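Local coordinates for IPT/TIG domain-containing protein BACOVA_02650 (Bacteroides ovatus, PDB 5E7H) that binds polysaccharide at the cell surface and probably mediates xyloglucan binding before its transport into the periplasm for degradation, at residues 15-29 against 47-61. Numbering follows the deposited sequence.
Sequences VGSTVTITGQNFIEV and TSNTFDEISFVLPQA
V19 lies over one face of the F56 ring, its CB 4.1 Å from the ring centroid, in a CH-pi contact between members of a hydrogen-bonded antiparallel pair. F56 illustrates how a torsion can steer a ring: CG sits between the backbone N and the carbonyl carbon (chi1 55°), and the ring leans back over the neighbouring strand, where CD1 of I21 reaches its edge. At the next hydrogen-bonded pair I21 and I54 run side by side, I21 CB 3.8 Å from I54 CG1. The I54 branch methyl CG2 turns instead to F26, 3.7 Å from F26 CD2, and the two side chains meet at about a right angle. On the reverse face T20, S55, T22 and E53 alternate with this apolar row; the extended E53 chain (chi1 180°) brings E53 CD to 3.5 Å from T20 CG2, while T22 OG1 is hydrogen-bonded to T6 OG1.

Backbone hydrogen bonds, V19 N to F56 O (2.8 Å) among them, tie strands 18-24 and 53-57 together. Beyond the strands F26 N still reaches F51 O on an in-plane lone pair, and I27 CG1 covers one face of the F51 ring, 3.7 Å from F51 CG, with N49 O over the opposite face. A water links V29 N and T47 OG1. At the far end V15 CG2 meets A61 CB at 3.7 Å.

With V32 and I34 of the facing sheet packed on F56, and V32 also on I54, an apolar inner face and a largely polar outer one mark a two-sheet, immunoglobulin-like beta sandwich, here the IPT/TIG domain preceding the xyloglucan-binding domain.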
ATOM      1  N   VAL A  15       5.430  -1.945  10.235  1.00 16.43           N
ATOM      2  CA  VAL A  15       5.692  -1.994  11.657  1.00 16.82           C
ATOM      3  C   VAL A  15       6.607  -0.824  12.065  1.00 16.64           C
ATOM      4  O   VAL A  15       7.651  -0.592  11.450  1.00 18.27           O
ATOM      5  CB  VAL A  15       6.346  -3.320  12.077  1.00 19.67           C
ATOM      6  CG1 VAL A  15       6.648  -3.349  13.530  1.00 19.99           C
ATOM      7  CG2 VAL A  15       5.427  -4.497  11.700  1.00 21.90           C
ATOM      8  N   GLY A  16       6.191  -0.070  13.071  1.00 15.79           N
ATOM      9  CA  GLY A  16       6.950   1.089  13.507  1.00 16.12           C
ATOM     10  C   GLY A  16       6.443   2.387  12.923  1.00 15.91           C
ATOM     11  O   GLY A  16       6.986   3.447  13.224  1.00 17.07           O
ATOM     12  N   SER A  17       5.424   2.310  12.078  1.00 17.52           N
ATOM     13  CA  SER A  17       4.820   3.498  11.482  1.00 15.51           C
ATOM     14  C   SER A  17       3.477   3.792  12.136  1.00 17.97           C
ATOM     15  O   SER A  17       2.941   2.982  12.902  1.00 17.92           O
ATOM     16  CB  SER A  17       4.663   3.333   9.977  1.00 16.97           C
ATOM     17  OG  SER A  17       3.558   2.487   9.661  1.00 18.76           O
ATOM     18  N   THR A  18       2.947   4.985  11.865  1.00 16.98           N
ATOM     19  CA  THR A  18       1.719   5.448  12.500  1.00 17.41           C
ATOM     20  C   THR A  18       0.507   4.942  11.740  1.00 18.38           C
ATOM     21  O   THR A  18       0.454   5.022  10.509  1.00 20.03           O
ATOM     22  CB  THR A  18       1.673   6.976  12.573  1.00 20.69           C
ATOM     23  OG1 THR A  18       2.805   7.436  13.319  1.00 23.08           O
ATOM     24  CG2 THR A  18       0.397   7.460  13.271  1.00 22.43           C
ATOM     25  N   VAL A  19      -0.442   4.418  12.494  1.00 16.75           N
ATOM     26  CA  VAL A  19      -1.756   4.027  11.993  1.00 17.41           C
ATOM     27  C   VAL A  19      -2.746   5.075  12.460  1.00 18.39           C
ATOM     28  O   VAL A  19      -2.738   5.438  13.626  1.00 20.00           O
ATOM     29  CB  VAL A  19      -2.183   2.649  12.536  1.00 18.08           C
ATOM     30  CG1 VAL A  19      -3.498   2.187  11.887  1.00 19.85           C
ATOM     31  CG2 VAL A  19      -1.095   1.632  12.292  1.00 19.31           C
ATOM     32  N   THR A  20      -3.583   5.553  11.544  1.00 16.73           N
ATOM     33  CA  THR A  20      -4.585   6.561  11.872  1.00 17.52           C
ATOM     34  C   THR A  20      -5.955   6.023  11.507  1.00 18.41           C
ATOM     35  O   THR A  20      -6.126   5.447  10.440  1.00 20.12           O
ATOM     36  CB  THR A  20      -4.322   7.884  11.129  1.00 22.59           C
ATOM     37  OG1 THR A  20      -3.001   8.345  11.425  1.00 24.96           O
ATOM     38  CG2 THR A  20      -5.300   8.943  11.569  1.00 21.48           C
ATOM     39  N   ILE A  21      -6.904   6.190  12.413  1.00 19.79           N
ATOM     40  CA  ILE A  21      -8.279   5.744  12.217  1.00 20.23           C
ATOM     41  C   ILE A  21      -9.191   6.941  12.379  1.00 21.91           C
ATOM     42  O   ILE A  21      -9.154   7.602  13.389  1.00 23.79           O
ATOM     43  CB  ILE A  21      -8.684   4.663  13.220  1.00 21.63           C
ATOM     44  CG1 ILE A  21      -7.736   3.468  13.114  1.00 22.99           C
ATOM     45  CG2 ILE A  21     -10.139   4.239  12.986  1.00 25.80           C
ATOM     46  CD1 ILE A  21      -7.952   2.436  14.200  1.00 27.48           C
ATOM     47  N   THR A  22     -10.010   7.216  11.370  1.00 22.16           N
ATOM     48  CA  THR A  22     -10.997   8.292  11.485  1.00 23.86           C
ATOM     49  C   THR A  22     -12.380   7.710  11.738  1.00 24.27           C
ATOM     50  O   THR A  22     -12.680   6.577  11.353  1.00 25.94           O
ATOM     51  CB  THR A  22     -11.044   9.157  10.224  1.00 35.21           C
ATOM     52  OG1 THR A  22     -11.480   8.360   9.129  1.00 34.99           O
ATOM     53  CG2 THR A  22      -9.675   9.711   9.897  1.00 45.06           C
ATOM     54  N   GLY A  23     -13.230   8.494  12.377  1.00 27.59           N
ATOM     55  CA  GLY A  23     -14.553   8.022  12.710  1.00 30.96           C
ATOM     56  C   GLY A  23     -15.251   9.006  13.603  1.00 31.04           C
ATOM     57  O   GLY A  23     -15.036  10.208  13.499  1.00 32.83           O
ATOM     58  N   GLN A  24     -16.072   8.482  14.500  1.00 29.39           N
ATOM     59  CA  GLN A  24     -16.859   9.326  15.382  1.00 29.53           C
ATOM     60  C   GLN A  24     -17.001   8.681  16.747  1.00 31.48           C
ATOM     61  O   GLN A  24     -17.022   7.457  16.859  1.00 31.94           O
ATOM     62  CB  GLN A  24     -18.241   9.585  14.773  1.00 40.74           C
ATOM     63  CG  GLN A  24     -18.215  10.456  13.527  1.00 44.73           C
ATOM     64  CD  GLN A  24     -19.565  10.544  12.846  1.00 71.17           C
ATOM     65  OE1 GLN A  24     -20.330   9.578  12.827  1.00 75.99           O
ATOM     66  NE2 GLN A  24     -19.865  11.707  12.281  1.00 77.99           N
ATOM     67  N   ASN A  25     -17.109   9.526  17.771  1.00 33.49           N
ATOM     68  CA  ASN A  25     -17.400   9.089  19.137  1.00 35.47           C
ATOM     69  C   ASN A  25     -16.307   8.224  19.760  1.00 36.99           C
ATOM     70  O   ASN A  25     -16.609   7.282  20.495  1.00 33.77           O
ATOM     71  CB  ASN A  25     -18.720   8.320  19.170  1.00 34.99           C
ATOM     72  CG  ASN A  25     -19.833   9.055  18.467  1.00 39.61           C
ATOM     73  OD1 ASN A  25     -19.984  10.261  18.621  1.00 45.98           O
ATOM     74  ND2 ASN A  25     -20.616   8.331  17.686  1.00 43.95           N
ATOM     75  N   PHE A  26     -15.048   8.536  19.454  1.00 35.19           N
ATOM     76  CA  PHE A  26     -13.918   7.856  20.072  1.00 35.19           C
ATOM     77  C   PHE A  26     -13.697   8.452  21.470  1.00 34.95           C
ATOM     78  O   PHE A  26     -12.660   9.046  21.768  1.00 38.33           O
ATOM     79  CB  PHE A  26     -12.656   7.982  19.193  1.00 37.29           C
ATOM     80  CG  PHE A  26     -12.743   7.272  17.859  1.00 37.15           C
ATOM     81  CD1 PHE A  26     -13.462   6.089  17.703  1.00 31.91           C
ATOM     82  CD2 PHE A  26     -12.079   7.784  16.755  1.00 30.55           C
ATOM     83  CE1 PHE A  26     -13.513   5.441  16.461  1.00 29.86           C
ATOM     84  CE2 PHE A  26     -12.123   7.131  15.516  1.00 27.46           C
ATOM     85  CZ  PHE A  26     -12.841   5.966  15.383  1.00 26.89           C
ATOM     86  N   ILE A  27     -14.702   8.277  22.317  1.00 35.10           N
ATOM     87  CA  ILE A  27     -14.732   8.895  23.644  1.00 35.66           C
ATOM     88  C   ILE A  27     -14.262   7.897  24.695  1.00 34.17           C
ATOM     89  O   ILE A  27     -14.837   6.822  24.842  1.00 42.11           O
ATOM     90  CB  ILE A  27     -16.154   9.398  23.979  1.00 40.38           C
ATOM     91  CG1 ILE A  27     -16.581  10.460  22.961  1.00 50.71           C
ATOM     92  CG2 ILE A  27     -16.218   9.965  25.396  1.00 45.82           C
ATOM     93  CD1 ILE A  27     -18.079  10.651  22.857  1.00 54.15           C
ATOM     94  N   GLU A  28     -13.211   8.266  25.420  1.00 34.15           N
ATOM     95  CA  GLU A  28     -12.621   7.408  26.446  1.00 39.23           C
ATOM     96  C   GLU A  28     -12.325   6.029  25.879  1.00 37.85           C
ATOM     97  O   GLU A  28     -12.842   5.022  26.355  1.00 36.50           O
ATOM     98  CB  GLU A  28     -13.539   7.301  27.672  1.00 43.05           C
ATOM     99  CG  GLU A  28     -13.459   8.499  28.586  1.00 53.42           C
ATOM    100  CD  GLU A  28     -12.112   8.624  29.273  1.00 54.39           C
ATOM    101  OE1 GLU A  28     -11.797   7.787  30.142  1.00 61.93           O
ATOM    102  OE2 GLU A  28     -11.366   9.566  28.941  1.00 64.68           O
ATOM    103  N   VAL A  29     -11.487   5.998  24.849  1.00 35.52           N
ATOM    104  CA  VAL A  29     -11.074   4.743  24.236  1.00 30.05           C
ATOM    105  C   VAL A  29     -10.360   3.900  25.279  1.00 37.73           C
ATOM    106  O   VAL A  29      -9.393   4.354  25.893  1.00 36.76           O
ATOM    107  CB  VAL A  29     -10.163   4.995  23.025  1.00 32.85           C
ATOM    108  CG1 VAL A  29      -9.559   3.690  22.492  1.00 32.97           C
ATOM    109  CG2 VAL A  29     -10.947   5.709  21.925  1.00 35.74           C
ATOM    110  N   THR A  47      -5.884  10.549  20.866  1.00 34.79           N
ATOM    111  CA  THR A  47      -7.231  10.863  20.407  1.00 40.89           C
ATOM    112  C   THR A  47      -7.392  12.361  20.163  1.00 44.01           C
ATOM    113  O   THR A  47      -6.965  13.177  20.978  1.00 43.97           O
ATOM    114  CB  THR A  47      -8.279  10.402  21.420  1.00 42.71           C
ATOM    115  OG1 THR A  47      -8.046   9.027  21.750  1.00 43.05           O
ATOM    116  CG2 THR A  47      -9.681  10.559  20.849  1.00 45.40           C
ATOM    117  N   SER A  48      -8.006  12.716  19.036  1.00 39.31           N
ATOM    118  CA  SER A  48      -8.206  14.119  18.687  1.00 43.60           C
ATOM    119  C   SER A  48      -9.215  14.782  19.623  1.00 40.83           C
ATOM    120  O   SER A  48     -10.018  14.101  20.271  1.00 35.61           O
ATOM    121  CB  SER A  48      -8.687  14.250  17.249  1.00 44.74           C
ATOM    122  OG  SER A  48     -10.014  13.770  17.137  1.00 38.52           O
ATOM    123  N   ASN A  49      -9.173  16.114  19.667  1.00 49.74           N
ATOM    124  CA  ASN A  49     -10.045  16.912  20.530  1.00 60.61           C
ATOM    125  C   ASN A  49     -11.523  16.577  20.389  1.00 57.11           C
ATOM    126  O   ASN A  49     -12.274  16.592  21.368  1.00 56.85           O
ATOM    127  CB  ASN A  49      -9.858  18.402  20.234  1.00 65.72           C
ATOM    128  CG  ASN A  49      -8.511  18.925  20.678  1.00 73.95           C
ATOM    129  OD1 ASN A  49      -7.709  19.381  19.860  1.00 78.17           O
ATOM    130  ND2 ASN A  49      -8.259  18.878  21.980  1.00 78.31           N
ATOM    131  N   THR A  50     -11.931  16.295  19.157  1.00 47.22           N
ATOM    132  CA  THR A  50     -13.334  16.088  18.823  1.00 49.14           C
ATOM    133  C   THR A  50     -13.714  14.605  18.741  1.00 45.58           C
ATOM    134  O   THR A  50     -14.812  14.265  18.305  1.00 41.02           O
ATOM    135  CB  THR A  50     -13.665  16.773  17.486  1.00 56.64           C
ATOM    136  OG1 THR A  50     -12.767  16.309  16.475  1.00 59.16           O
ATOM    137  CG2 THR A  50     -13.532  18.289  17.625  1.00 58.37           C
ATOM    138  N   PHE A  51     -12.801  13.733  19.160  1.00 36.94           N
ATOM    139  CA  PHE A  51     -13.077  12.300  19.261  1.00 36.55           C
ATOM    140  C   PHE A  51     -13.390  11.666  17.912  1.00 39.25           C
ATOM    141  O   PHE A  51     -14.105  10.666  17.850  1.00 43.62           O
ATOM    142  CB  PHE A  51     -14.240  12.044  20.219  1.00 41.15           C
ATOM    143  CG  PHE A  51     -14.156  12.829  21.494  1.00 46.47           C
ATOM    144  CD1 PHE A  51     -13.252  12.473  22.478  1.00 44.73           C
ATOM    145  CD2 PHE A  51     -14.974  13.926  21.703  1.00 50.66           C
ATOM    146  CE1 PHE A  51     -13.167  13.195  23.659  1.00 55.88           C
ATOM    147  CE2 PHE A  51     -14.897  14.654  22.884  1.00 60.93           C
ATOM    148  CZ  PHE A  51     -13.990  14.287  23.860  1.00 58.07           C
ATOM    149  N   ASP A  52     -12.852  12.241  16.842  1.00 35.84           N
ATOM    150  CA  ASP A  52     -13.116  11.741  15.495  1.00 32.16           C
ATOM    151  C   ASP A  52     -11.888  11.099  14.854  1.00 29.92           C
ATOM    152  O   ASP A  52     -11.916  10.735  13.689  1.00 30.88           O
ATOM    153  CB  ASP A  52     -13.631  12.864  14.588  1.00 40.39           C
ATOM    154  CG  ASP A  52     -12.654  14.024  14.461  1.00 51.62           C
ATOM    155  OD1 ASP A  52     -11.521  13.935  14.979  1.00 52.30           O
ATOM    156  OD2 ASP A  52     -13.027  15.035  13.829  1.00 61.41           O
ATOM    157  N   GLU A  53     -10.814  10.961  15.622  1.00 28.44           N
ATOM    158  CA  GLU A  53      -9.603  10.346  15.106  1.00 29.88           C
ATOM    159  C   GLU A  53      -8.767   9.751  16.229  1.00 27.50           C
ATOM    160  O   GLU A  53      -8.653  10.331  17.306  1.00 30.80           O
ATOM    161  CB  GLU A  53      -8.776  11.371  14.324  1.00 31.63           C
ATOM    162  CG  GLU A  53      -7.481  10.812  13.743  1.00 35.07           C
ATOM    163  CD  GLU A  53      -6.647  11.867  13.042  1.00 45.16           C
ATOM    164  OE1 GLU A  53      -5.527  12.150  13.517  1.00 54.42           O
ATOM    165  OE2 GLU A  53      -7.102  12.402  12.012  1.00 48.04           O
ATOM    166  N   ILE A  54      -8.201   8.574  15.981  1.00 25.97           N
ATOM    167  CA  ILE A  54      -7.182   8.054  16.871  1.00 28.30           C
ATOM    168  C   ILE A  54      -5.979   7.616  16.047  1.00 23.69           C
ATOM    169  O   ILE A  54      -6.083   7.273  14.854  1.00 24.31           O
ATOM    170  CB  ILE A  54      -7.680   6.881  17.732  1.00 28.96           C
ATOM    171  CG1 ILE A  54      -8.075   5.691  16.872  1.00 26.69           C
ATOM    172  CG2 ILE A  54      -8.873   7.327  18.600  1.00 29.54           C
ATOM    173  CD1 ILE A  54      -8.423   4.441  17.678  1.00 32.93           C
ATOM    174  N   SER A  55      -4.818   7.656  16.686  1.00 23.60           N
ATOM    175  CA  SER A  55      -3.608   7.170  16.049  1.00 19.28           C
ATOM    176  C   SER A  55      -2.676   6.515  17.045  1.00 20.67           C
ATOM    177  O   SER A  55      -2.743   6.772  18.239  1.00 22.73           O
ATOM    178  CB  SER A  55      -2.874   8.298  15.324  1.00 25.85           C
ATOM    179  OG  SER A  55      -2.460   9.300  16.244  1.00 30.34           O
ATOM    180  N   PHE A  56      -1.805   5.662  16.519  1.00 21.01           N
ATOM    181  CA  PHE A  56      -0.848   4.923  17.330  1.00 21.67           C
ATOM    182  C   PHE A  56       0.181   4.326  16.402  1.00 18.42           C
ATOM    183  O   PHE A  56      -0.085   4.128  15.213  1.00 18.46           O
ATOM    184  CB  PHE A  56      -1.528   3.815  18.125  1.00 21.10           C
ATOM    185  CG  PHE A  56      -2.315   2.874  17.265  1.00 21.24           C
ATOM    186  CD1 PHE A  56      -1.715   1.775  16.681  1.00 21.49           C
ATOM    187  CD2 PHE A  56      -3.668   3.104  17.045  1.00 27.19           C
ATOM    188  CE1 PHE A  56      -2.453   0.920  15.868  1.00 24.92           C
ATOM    189  CE2 PHE A  56      -4.403   2.255  16.235  1.00 24.56           C
ATOM    190  CZ  PHE A  56      -3.798   1.170  15.658  1.00 24.30           C
ATOM    191  N   VAL A  57       1.344   4.015  16.958  1.00 18.28           N
ATOM    192  CA  VAL A  57       2.376   3.321  16.227  1.00 15.72           C
ATOM    193  C   VAL A  57       2.125   1.811  16.273  1.00 17.19           C
ATOM    194  O   VAL A  57       1.845   1.285  17.360  1.00 20.08           O
ATOM    195  CB  VAL A  57       3.735   3.652  16.832  1.00 19.05           C
ATOM    196  CG1 VAL A  57       4.826   2.857  16.155  1.00 19.75           C
ATOM    197  CG2 VAL A  57       4.014   5.153  16.709  1.00 23.44           C
ATOM    198  N   LEU A  58       2.210   1.132  15.126  1.00 17.26           N
ATOM    199  CA  LEU A  58       2.025  -0.320  15.070  1.00 16.56           C
ATOM    200  C   LEU A  58       3.273  -0.991  15.695  1.00 18.81           C
ATOM    201  O   LEU A  58       4.362  -0.873  15.138  1.00 19.34           O
ATOM    202  CB  LEU A  58       1.797  -0.794  13.632  1.00 16.20           C
ATOM    203  CG  LEU A  58       1.478  -2.287  13.498  1.00 17.69           C
ATOM    204  CD1 LEU A  58       0.115  -2.607  14.068  1.00 19.17           C
ATOM    205  CD2 LEU A  58       1.562  -2.710  12.051  1.00 18.80           C
ATOM    206  N   PRO A  59       3.126  -1.685  16.835  1.00 16.99           N
ATOM    207  CA  PRO A  59       4.330  -2.167  17.524  1.00 21.31           C
ATOM    208  C   PRO A  59       4.916  -3.476  16.986  1.00 27.53           C
ATOM    209  O   PRO A  59       6.091  -3.772  17.238  1.00 29.41           O
ATOM    210  CB  PRO A  59       3.853  -2.349  18.956  1.00 25.81           C
ATOM    211  CG  PRO A  59       2.410  -2.638  18.853  1.00 25.93           C
ATOM    212  CD  PRO A  59       1.916  -1.865  17.660  1.00 17.53           C
ATOM    213  N   GLN A  60       4.113  -4.241  16.258  1.00 20.28           N
ATOM    214  CA  GLN A  60       4.531  -5.533  15.725  1.00 20.14           C
ATOM    215  C   GLN A  60       3.542  -5.913  14.628  1.00 18.83           C
ATOM    216  O   GLN A  60       2.451  -5.348  14.576  1.00 17.92           O
ATOM    217  CB  GLN A  60       4.558  -6.608  16.805  1.00 22.06           C
ATOM    218  CG  GLN A  60       3.187  -6.851  17.428  1.00 23.58           C
ATOM    219  CD  GLN A  60       3.211  -7.738  18.658  1.00 36.88           C
ATOM    220  OE1 GLN A  60       3.206  -7.253  19.786  1.00 42.56           O
ATOM    221  NE2 GLN A  60       3.197  -9.046  18.441  1.00 45.54           N
ATOM    222  N   ALA A  61       3.932  -6.837  13.754  1.00 18.62           N
ATOM    223  CA  ALA A  61       3.047  -7.304  12.680  1.00 18.02           C
ATOM    224  C   ALA A  61       2.101  -8.385  13.184  1.00 18.45           C
ATOM    225  O   ALA A  61       2.536  -9.346  13.806  1.00 21.60           O
ATOM    226  CB  ALA A  61       3.849  -7.838  11.528  1.00 18.10           C
TER
HETATM  227  O   HOH W   1     -16.885  12.285  17.203  1.00 46.72           O
HETATM  228  O   HOH W   2     -10.111   8.482  23.805  1.00 44.36           O